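Long-range contact in putative extracellular solute-binding protein (Bordetella bronchiseptica, PDB 4P56), which probably captures mandelate or related aromatic hydroxy acids in the periplasm as the solute-binding component of a TRAP transporter: residues E28-S33 and L84-F89. Numbering follows the deposited sequence.
Sequences ELTLSS and LVDVTF
The Phe-89 ring receives Ser-33 at its edge: the hydroxyl OG lies near the ring plane, 3.6 Å from CZ, and is hydrogen-bonded to the carbonyl of Leu-35. The pocket residue Trp-34 meets the same ring at about 35° between planes, which puts Phe-89 in a second shell, its side chain about 6 Å from the bound (R)-mandelate. Here the N-terminal strand 28-31 and strand 87-91 run roughly parallel, though splayed, through one lobe of the solute-binding fold, joined by a single beta bridge, Leu-31 with Val-87. Two backbone bonds make it: Val-87 N to Thr-30 O (2.9 Å) and Ser-32 N to Val-87 O (3.3 Å). The pairing is extended at both ends by side chains. At one, the Asp-86 carboxylate stands in for a backbone acceptor, OD2 taking Thr-30 N through its anti lone pair in a fairly straight bond of 2.9 Å. Thr-30 replies with OG1, held between its own N and carbonyl carbon (chi1 54°), which accepts from Asp-86 N at 3.2 Å. The Leu-29 side chain crosses that of Asp-86 at roughly a right angle, CD2 lying against CB, while Leu-31 CD1 packs against Val-87 O and CG1, and the Leu-31 side chain also touches Met-47 of helix 40-56. At the other end the hydroxyl of Thr-88 donates to the carbonyl of buried Ser-32, OG1 to O 2.8 Å, with the donor tilted 24° from the carbonyl plane.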
ATOM      1  N   GLU A  28       3.508  22.963 -14.726  1.00 22.32           N
ATOM      2  CA  GLU A  28       4.416  21.946 -14.255  1.00 15.66           C
ATOM      3  C   GLU A  28       4.033  21.632 -12.811  1.00 14.95           C
ATOM      4  O   GLU A  28       4.056  22.499 -11.952  1.00 15.94           O
ATOM      5  CB  GLU A  28       5.845  22.478 -14.341  1.00 23.27           C
ATOM      6  CG  GLU A  28       6.891  21.425 -14.193  1.00 29.14           C
ATOM      7  CD  GLU A  28       8.266  21.928 -14.581  1.00 34.15           C
ATOM      8  OE1 GLU A  28       8.612  23.067 -14.214  1.00 31.51           O
ATOM      9  OE2 GLU A  28       9.011  21.176 -15.237  1.00 41.56           O
ATOM     10  N   LEU A  29       3.647  20.397 -12.558  1.00 13.75           N
ATOM     11  CA  LEU A  29       3.258  19.994 -11.238  1.00 13.08           C
ATOM     12  C   LEU A  29       4.458  19.406 -10.515  1.00 13.22           C
ATOM     13  O   LEU A  29       5.077  18.445 -10.999  1.00 15.34           O
ATOM     14  CB  LEU A  29       2.141  18.972 -11.348  1.00 12.09           C
ATOM     15  CG  LEU A  29       0.840  19.501 -11.970  1.00 11.98           C
ATOM     16  CD1 LEU A  29      -0.089  18.325 -12.333  1.00 11.17           C
ATOM     17  CD2 LEU A  29       0.135  20.460 -11.023  1.00 12.09           C
ATOM     18  N   THR A  30       4.791  19.928  -9.354  1.00 13.46           N
ATOM     19  CA  THR A  30       5.896  19.331  -8.636  1.00 13.63           C
ATOM     20  C   THR A  30       5.397  18.076  -7.905  1.00 12.62           C
ATOM     21  O   THR A  30       4.256  18.031  -7.420  1.00 11.93           O
ATOM     22  CB  THR A  30       6.540  20.308  -7.641  1.00 14.36           C
ATOM     23  OG1 THR A  30       5.545  20.846  -6.751  1.00 13.97           O
ATOM     24  CG2 THR A  30       7.214  21.458  -8.398  1.00 15.56           C
ATOM     25  N   LEU A  31       6.276  17.081  -7.832  1.00 12.66           N
ATOM     26  CA  LEU A  31       6.020  15.791  -7.227  1.00 11.91           C
ATOM     27  C   LEU A  31       7.116  15.494  -6.200  1.00 12.28           C
ATOM     28  O   LEU A  31       8.287  15.546  -6.530  1.00 13.11           O
ATOM     29  CB  LEU A  31       6.031  14.722  -8.323  1.00 11.74           C
ATOM     30  CG  LEU A  31       6.114  13.283  -7.851  1.00 11.28           C
ATOM     31  CD1 LEU A  31       4.859  12.863  -7.081  1.00 10.35           C
ATOM     32  CD2 LEU A  31       6.340  12.386  -9.084  1.00 11.45           C
ATOM     33  N   SER A  32       6.751  15.204  -4.953  1.00 11.77           N
ATOM     34  CA  SER A  32       7.734  14.737  -3.982  1.00 12.08           C
ATOM     35  C   SER A  32       7.537  13.252  -3.721  1.00 11.47           C
ATOM     36  O   SER A  32       6.411  12.796  -3.572  1.00 10.66           O
ATOM     37  CB  SER A  32       7.633  15.484  -2.644  1.00 12.11           C
ATOM     38  OG  SER A  32       8.677  15.100  -1.753  1.00 12.54           O
ATOM     39  N   SER A  33       8.641  12.518  -3.652  1.00 12.38           N
ATOM     40  CA  SER A  33       8.607  11.100  -3.304  1.00 14.51           C
ATOM     41  C   SER A  33       9.447  10.776  -2.067  1.00 11.96           C
ATOM     42  O   SER A  33      10.574  11.279  -1.917  1.00 12.85           O
ATOM     43  CB  SER A  33       9.155  10.293  -4.467  1.00 14.64           C
ATOM     44  OG  SER A  33       9.389   8.972  -4.044  1.00 11.97           O
ATOM     45  N   LEU A  84       3.060  23.067  -0.561  1.00 11.59           N
ATOM     46  CA  LEU A  84       4.516  22.932  -0.643  1.00 11.66           C
ATOM     47  C   LEU A  84       4.923  22.155  -1.883  1.00 11.04           C
ATOM     48  O   LEU A  84       5.953  22.455  -2.528  1.00 12.11           O
ATOM     49  CB  LEU A  84       5.056  22.242   0.619  1.00 11.70           C
ATOM     50  CG  LEU A  84       6.566  21.966   0.679  1.00 11.91           C
ATOM     51  CD1 LEU A  84       7.374  23.293   0.588  1.00 15.31           C
ATOM     52  CD2 LEU A  84       6.846  21.219   1.952  1.00 13.90           C
ATOM     53  N   VAL A  85       4.108  21.168  -2.243  1.00 12.07           N
ATOM     54  CA  VAL A  85       4.278  20.438  -3.507  1.00 10.49           C
ATOM     55  C   VAL A  85       2.910  20.167  -4.064  1.00 12.52           C
ATOM     56  O   VAL A  85       1.911  20.237  -3.333  1.00 15.10           O
ATOM     57  CB  VAL A  85       5.026  19.076  -3.338  1.00 14.41           C
ATOM     58  CG1 VAL A  85       6.433  19.319  -2.799  1.00 24.49           C
ATOM     59  CG2 VAL A  85       4.247  18.123  -2.437  1.00 12.63           C
ATOM     60  N   ASP A  86       2.841  19.848  -5.357  1.00 11.32           N
ATOM     61  CA  ASP A  86       1.559  19.738  -6.022  1.00  9.36           C
ATOM     62  C   ASP A  86       0.962  18.321  -5.937  1.00  8.88           C
ATOM     63  O   ASP A  86      -0.253  18.184  -5.807  1.00 10.19           O
ATOM     64  CB  ASP A  86       1.675  20.122  -7.495  1.00 11.09           C
ATOM     65  CG  ASP A  86       1.948  21.610  -7.700  1.00 14.58           C
ATOM     66  OD1 ASP A  86       1.260  22.437  -7.058  1.00 16.22           O
ATOM     67  OD2 ASP A  86       2.865  21.945  -8.488  1.00 11.16           O
ATOM     68  N   VAL A  87       1.815  17.304  -6.019  1.00  8.56           N
ATOM     69  CA  VAL A  87       1.382  15.918  -6.121  1.00  8.22           C
ATOM     70  C   VAL A  87       2.255  15.012  -5.265  1.00  7.95           C
ATOM     71  O   VAL A  87       3.459  15.210  -5.156  1.00  9.43           O
ATOM     72  CB  VAL A  87       1.464  15.433  -7.592  1.00  8.30           C
ATOM     73  CG1 VAL A  87       1.121  13.952  -7.725  1.00  8.29           C
ATOM     74  CG2 VAL A  87       0.559  16.327  -8.482  1.00 10.73           C
ATOM     75  N   THR A  88       1.640  14.025  -4.630  1.00  8.15           N
ATOM     76  CA  THR A  88       2.422  12.992  -4.001  1.00 11.90           C
ATOM     77  C   THR A  88       1.621  11.716  -3.842  1.00 10.76           C
ATOM     78  O   THR A  88       0.472  11.655  -4.247  1.00  8.14           O
ATOM     79  CB  THR A  88       2.936  13.425  -2.614  1.00  8.70           C
ATOM     80  OG1 THR A  88       4.005  12.567  -2.251  1.00  9.40           O
ATOM     81  CG2 THR A  88       1.840  13.319  -1.588  1.00  8.11           C
ATOM     82  N   PHE A  89       2.257  10.711  -3.241  1.00  7.74           N
ATOM     83  CA  PHE A  89       1.549   9.508  -2.782  1.00  8.52           C
ATOM     84  C   PHE A  89       1.719   9.357  -1.278  1.00 10.89           C
ATOM     85  O   PHE A  89       2.753   9.747  -0.718  1.00  9.02           O
ATOM     86  CB  PHE A  89       2.067   8.260  -3.491  1.00  7.32           C
ATOM     87  CG  PHE A  89       3.534   8.033  -3.308  1.00  7.67           C
ATOM     88  CD1 PHE A  89       4.463   8.727  -4.064  1.00 10.40           C
ATOM     89  CD2 PHE A  89       3.987   7.124  -2.374  1.00 11.07           C
ATOM     90  CE1 PHE A  89       5.836   8.532  -3.890  1.00  9.38           C
ATOM     91  CE2 PHE A  89       5.370   6.918  -2.194  1.00 13.68           C
ATOM     92  CZ  PHE A  89       6.278   7.603  -2.955  1.00 11.55           C
TER